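Local coordinates for structural polyprotein, VP2 (Israeli acute paralysis virus, PDB 5CDD) that probably serves as a structural capsid protein, assembling with other capsid proteins into the shell of the virion, at residues Gly89-Ala94 with Leu157-Ile162; Ser96-Lys101 with Ala139-Ala144. All coordinates share one frame; numbering follows the deposited sequence.

Interaction 1: residues Gly89-Ala94 with Leu157-Ile162; sequences GRMYLA and LYLFPI
The ring of Y92 has I162 beside it, met obliquely by CD1, whose closest approach is to Y92 CB at 3.8 Å. The F160 ring is likewise met obliquely, by the carbonyl O of Y92. Y92, F160, A94 and Y158 all lie on one face of the sheet; with CG anti to the backbone N (chi1 -166°), Y92 carries its ring away from the partner strand, and its OH bonds to the carbonyl O of Y119. On the other face M91 bends at chi3 (103°) and brings CE to the ring of P161, 3.5 Å from CG. Next along this face, L93 CD1 sits between L157 CD1 at 3.8 Å and L159 CD1 at 4.1 Å, and L93 also touches V77 and L79 of strand 68-81. Two reciprocal backbone pairs join the strands. In one, Y92 N reaches F160 O (2.7 Å) and F160 N reaches Y92 O (2.9 Å); in the other, A94 and Y158 exchange the same two bonds. L93–L159 is the non-hydrogen-bonded pair between them, and M91–P161 the one beyond Y92–F160. This antiparallel pairing forms the middle of a four-stranded sheet, consistent with strands E and H of the CHEF sheet in a picornavirus-like jelly roll.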
loop_
_atom_site.group_PDB
_atom_site.type_symbol
_atom_site.label_atom_id
_atom_site.label_comp_id
_atom_site.label_asym_id
_atom_site.label_seq_id
_atom_site.Cartn_x
_atom_site.Cartn_y
_atom_site.Cartn_z
ATOM N N GLY C 89 36.416 15.909 61.784
ATOM C CA GLY C 89 35.497 16.793 61.092
ATOM C C GLY C 89 35.398 16.454 59.619
ATOM O O GLY C 89 36.268 15.774 59.075
ATOM N N ARG C 90 34.334 16.919 58.974
ATOM C CA ARG C 90 34.135 16.664 57.553
ATOM C C ARG C 90 33.517 17.878 56.864
ATOM O O ARG C 90 32.569 18.477 57.372
ATOM C CB ARG C 90 33.244 15.434 57.347
ATOM C CG ARG C 90 33.028 15.094 55.888
ATOM C CD ARG C 90 32.348 13.750 55.690
ATOM N NE ARG C 90 33.171 12.634 56.150
ATOM C CZ ARG C 90 33.077 11.398 55.671
ATOM N NH1 ARG C 90 32.199 11.121 54.714
ATOM N NH2 ARG C 90 33.853 10.434 56.149
ATOM N N MET C 91 34.061 18.236 55.705
ATOM C CA MET C 91 33.572 19.388 54.954
ATOM C C MET C 91 33.113 19.007 53.553
ATOM O O MET C 91 33.287 17.868 53.119
ATOM C CB MET C 91 34.667 20.447 54.857
ATOM C CG MET C 91 35.366 20.704 56.173
ATOM S SD MET C 91 36.359 22.191 56.142
ATOM C CE MET C 91 35.279 23.300 57.041
ATOM N N TYR C 92 32.530 19.970 52.847
ATOM C CA TYR C 92 32.042 19.729 51.497
ATOM C C TYR C 92 32.476 20.840 50.546
ATOM O O TYR C 92 32.202 22.018 50.781
ATOM C CB TYR C 92 30.515 19.627 51.506
ATOM C CG TYR C 92 29.920 19.059 50.235
ATOM C CD1 TYR C 92 30.241 17.769 49.812
ATOM C CD2 TYR C 92 29.020 19.800 49.469
ATOM C CE1 TYR C 92 29.679 17.228 48.656
ATOM C CE2 TYR C 92 28.452 19.269 48.309
ATOM C CZ TYR C 92 28.785 17.983 47.910
ATOM O OH TYR C 92 28.224 17.447 46.772
ATOM N N LEU C 93 33.162 20.454 49.474
ATOM C CA LEU C 93 33.622 21.408 48.474
ATOM C C LEU C 93 32.710 21.289 47.259
ATOM O O LEU C 93 32.734 20.278 46.557
ATOM C CB LEU C 93 35.066 21.099 48.070
ATOM C CG LEU C 93 35.712 22.055 47.060
ATOM C CD1 LEU C 93 35.876 23.436 47.681
ATOM C CD2 LEU C 93 37.062 21.504 46.631
ATOM N N ALA C 94 31.905 22.318 47.016
ATOM C CA ALA C 94 30.983 22.309 45.888
ATOM C C ALA C 94 31.087 23.585 45.062
ATOM O O ALA C 94 31.585 24.602 45.543
ATOM C CB ALA C 94 29.557 22.134 46.391
ATOM N N LEU C 157 33.085 28.816 43.635
ATOM C CA LEU C 157 33.520 27.655 44.400
ATOM C C LEU C 157 33.355 27.940 45.890
ATOM O O LEU C 157 33.713 29.018 46.365
ATOM C CB LEU C 157 34.981 27.332 44.083
ATOM C CG LEU C 157 35.554 26.070 44.727
ATOM C CD1 LEU C 157 34.698 24.867 44.362
ATOM C CD2 LEU C 157 36.985 25.870 44.260
ATOM N N TYR C 158 32.812 26.973 46.622
ATOM C CA TYR C 158 32.582 27.135 48.054
ATOM C C TYR C 158 33.104 25.965 48.886
ATOM O O TYR C 158 33.144 24.824 48.422
ATOM C CB TYR C 158 31.082 27.297 48.322
ATOM C CG TYR C 158 30.466 28.563 47.764
ATOM C CD1 TYR C 158 30.729 29.803 48.342
ATOM C CD2 TYR C 158 29.614 28.520 46.658
ATOM C CE1 TYR C 158 30.161 30.971 47.837
ATOM C CE2 TYR C 158 29.042 29.681 46.143
ATOM C CZ TYR C 158 29.318 30.904 46.737
ATOM O OH TYR C 158 28.758 32.059 46.236
ATOM N N LEU C 159 33.502 26.264 50.121
ATOM C CA LEU C 159 33.990 25.255 51.058
ATOM C C LEU C 159 33.124 25.356 52.313
ATOM O O LEU C 159 33.272 26.285 53.109
ATOM C CB LEU C 159 35.457 25.504 51.411
ATOM C CG LEU C 159 36.088 24.500 52.381
ATOM C CD1 LEU C 159 36.009 23.095 51.805
ATOM C CD2 LEU C 159 37.532 24.886 52.644
ATOM N N PHE C 160 32.215 24.399 52.474
ATOM C CA PHE C 160 31.294 24.382 53.606
ATOM C C PHE C 160 31.619 23.317 54.648
ATOM O O PHE C 160 32.117 22.239 54.318
ATOM C CB PHE C 160 29.867 24.128 53.115
ATOM C CG PHE C 160 29.340 25.171 52.174
ATOM C CD1 PHE C 160 28.984 26.433 52.638
ATOM C CD2 PHE C 160 29.162 24.877 50.824
ATOM C CE1 PHE C 160 28.453 27.389 51.772
ATOM C CE2 PHE C 160 28.635 25.823 49.951
ATOM C CZ PHE C 160 28.278 27.082 50.425
ATOM N N PRO C 161 31.347 23.616 55.928
ATOM C CA PRO C 161 31.603 22.662 57.012
ATOM C C PRO C 161 30.316 21.862 57.242
ATOM O O PRO C 161 29.315 22.418 57.693
ATOM C CB PRO C 161 31.922 23.563 58.210
ATOM C CG PRO C 161 32.217 24.919 57.601
ATOM C CD PRO C 161 31.243 24.980 56.469
ATOM N N ILE C 162 30.328 20.572 56.919
ATOM C CA ILE C 162 29.138 19.749 57.117
ATOM C C ILE C 162 28.873 19.569 58.607
ATOM O O ILE C 162 27.755 19.776 59.080
ATOM C CB ILE C 162 29.297 18.357 56.471
ATOM C CG1 ILE C 162 29.430 18.500 54.954
ATOM C CG2 ILE C 162 28.100 17.482 56.819
ATOM C CD1 ILE C 162 29.651 17.186 54.232
#

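Interaction 2: residues Ser96-Lys101 with Ala139-Ala144; sequences SPYDDK and ASFQEA
A139 meets P97 through its methyl group, with CB 3.9 Å from P97 CG and equally near P97 CB, a small apolar contact at the end of strand 90-97. The carbonyl O of A139 then lies close to the CE2 corner of the Y98 ring. S140 presents its CA at the edge of that ring, near its plane, and holds OG anti to the backbone N (chi1 -177°), where it donates a hydrogen bond to Y98 OH at 2.9 Å. F141 adds a second bond to the same phenol oxygen: its backbone N donates to Y98 OH at 3.0 Å, with an N-H...O angle of 155°. Two donors from consecutive residues thus grip this buried hydroxyl. The F141 ring, swung between the backbone N and the carbonyl carbon (chi1 63°), lies obliquely to the Y98 ring, with centroids 5.0 Å apart and F141 CD2 3.2 Å from both CZ and OH of Y98. At Q142 the backbone N donates to S140 OG at 3.2 Å, closing an ST turn, consistent with fixing the serine oxygen that bonds the tyrosine. Segment 139-144 is the irregular part of strand 131-146, where the strand is broken. P155 of a neighbouring chain touches both Y98 and F141, and F154, just ahead of strand 155-161, packs on Y98, A139 and S140, between the end of strand 90-97 and the broken strand 131-146.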
loop_
_atom_site.group_PDB
_atom_site.type_symbol
_atom_site.label_atom_id
_atom_site.label_comp_id
_atom_site.label_asym_id
_atom_site.label_seq_id
_atom_site.Cartn_x
_atom_site.Cartn_y
_atom_site.Cartn_z
ATOM N N SER C 96 29.032 26.229 42.004
ATOM C CA SER C 96 27.735 26.650 41.491
ATOM C C SER C 96 27.882 27.638 40.336
ATOM O O SER C 96 28.263 28.790 40.537
ATOM C CB SER C 96 26.922 27.291 42.619
ATOM O OG SER C 96 25.667 27.751 42.153
ATOM N N PRO C 97 27.584 27.194 39.103
ATOM C CA PRO C 97 27.688 28.062 37.925
ATOM C C PRO C 97 26.785 29.293 38.027
ATOM O O PRO C 97 25.594 29.173 38.314
ATOM C CB PRO C 97 27.269 27.138 36.782
ATOM C CG PRO C 97 27.698 25.790 37.263
ATOM C CD PRO C 97 27.265 25.812 38.705
ATOM N N TYR C 98 27.358 30.471 37.795
ATOM C CA TYR C 98 26.601 31.720 37.844
ATOM C C TYR C 98 25.753 31.828 39.105
ATOM O O TYR C 98 24.637 32.344 39.065
ATOM C CB TYR C 98 25.695 31.825 36.616
ATOM C CG TYR C 98 26.448 31.925 35.312
ATOM C CD1 TYR C 98 26.954 33.147 34.870
ATOM C CD2 TYR C 98 26.682 30.793 34.532
ATOM C CE1 TYR C 98 27.676 33.240 33.680
ATOM C CE2 TYR C 98 27.405 30.874 33.342
ATOM C CZ TYR C 98 27.899 32.101 32.921
ATOM O OH TYR C 98 28.617 32.187 31.749
ATOM N N ASP C 99 26.285 31.349 40.224
ATOM C CA ASP C 99 25.554 31.384 41.485
ATOM C C ASP C 99 25.162 32.799 41.894
ATOM O O ASP C 99 24.163 33.004 42.583
ATOM C CB ASP C 99 26.390 30.757 42.599
ATOM C CG ASP C 99 25.601 30.572 43.876
ATOM O OD1 ASP C 99 24.726 29.683 43.910
ATOM O OD2 ASP C 99 25.845 31.320 44.846
ATOM N N ASP C 100 25.952 33.773 41.461
ATOM C CA ASP C 100 25.708 35.170 41.792
ATOM C C ASP C 100 25.063 35.941 40.644
ATOM O O ASP C 100 24.852 37.150 40.744
ATOM C CB ASP C 100 27.029 35.836 42.174
ATOM C CG ASP C 100 28.094 35.677 41.098
ATOM O OD1 ASP C 100 28.403 34.523 40.727
ATOM O OD2 ASP C 100 28.623 36.704 40.621
ATOM N N LYS C 101 24.748 35.242 39.559
ATOM C CA LYS C 101 24.142 35.877 38.394
ATOM C C LYS C 101 22.716 35.387 38.157
ATOM O O LYS C 101 22.178 35.538 37.059
ATOM C CB LYS C 101 24.980 35.590 37.148
ATOM C CG LYS C 101 26.460 35.917 37.284
ATOM C CD LYS C 101 26.717 37.411 37.321
ATOM C CE LYS C 101 28.213 37.700 37.365
ATOM N NZ LYS C 101 28.951 37.116 36.203
ATOM N N ALA C 139 31.891 26.098 32.652
ATOM C CA ALA C 139 30.506 26.362 33.023
ATOM C C ALA C 139 29.887 27.641 32.479
ATOM O O ALA C 139 28.817 28.050 32.930
ATOM C CB ALA C 139 30.374 26.335 34.542
ATOM N N SER C 140 30.544 28.275 31.515
ATOM C CA SER C 140 30.010 29.504 30.941
ATOM C C SER C 140 28.957 29.157 29.898
ATOM O O SER C 140 29.003 28.084 29.296
ATOM C CB SER C 140 31.129 30.319 30.287
ATOM O OG SER C 140 30.640 31.550 29.781
ATOM N N PHE C 141 27.999 30.058 29.696
ATOM C CA PHE C 141 26.956 29.835 28.704
ATOM C C PHE C 141 27.397 30.478 27.394
ATOM O O PHE C 141 26.732 30.354 26.364
ATOM C CB PHE C 141 25.617 30.420 29.178
ATOM C CG PHE C 141 25.621 31.915 29.363
ATOM C CD1 PHE C 141 25.597 32.772 28.267
ATOM C CD2 PHE C 141 25.629 32.467 30.638
ATOM C CE1 PHE C 141 25.579 34.157 28.442
ATOM C CE2 PHE C 141 25.612 33.849 30.822
ATOM C CZ PHE C 141 25.586 34.695 29.721
ATOM N N GLN C 142 28.535 31.162 27.450
ATOM C CA GLN C 142 29.106 31.822 26.287
ATOM C C GLN C 142 30.127 30.897 25.639
ATOM O O GLN C 142 30.646 29.987 26.283
ATOM C CB GLN C 142 29.778 33.127 26.701
ATOM C CG GLN C 142 28.834 34.119 27.338
ATOM C CD GLN C 142 29.529 35.397 27.733
ATOM O OE1 GLN C 142 30.422 35.393 28.579
ATOM N NE2 GLN C 142 29.128 36.504 27.119
ATOM N N GLU C 143 30.417 31.136 24.365
ATOM C CA GLU C 143 31.366 30.307 23.636
ATOM C C GLU C 143 32.778 30.395 24.206
ATOM O O GLU C 143 33.599 29.497 23.998
ATOM C CB GLU C 143 31.376 30.699 22.159
ATOM C CG GLU C 143 30.025 30.563 21.462
ATOM C CD GLU C 143 29.382 29.198 21.670
ATOM O OE1 GLU C 143 28.746 28.988 22.728
ATOM O OE2 GLU C 143 29.518 28.332 20.778
ATOM N N ALA C 144 33.057 31.479 24.925
ATOM C CA ALA C 144 34.371 31.678 25.525
ATOM C C ALA C 144 34.360 32.790 26.569
ATOM O O ALA C 144 33.428 33.593 26.639
ATOM C CB ALA C 144 35.396 31.988 24.446
#

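How the interactions relate
Both contacts are buried, but interaction 1 lies nearer the centre of the chain, within the sheet, whereas interaction 2 lies farther out and is more widely touched by neighbouring chains, which reach interaction 1 at fewer residues. They share strand 90-97: its first part pairs with strand 155-161 in interaction 1, and its end runs into the turn that carries interaction 2. Their centres are about 21 Å apart, yet they touch through a weak hydrogen bond between Y158 OH and D99 OD2. Interaction 1 combines regular backbone bonding with aliphatic packing. In interaction 2 no backbone pairing joins the two segments, and a single tyrosine hydroxyl, gripped by side-chain and backbone donors, carries the polar part.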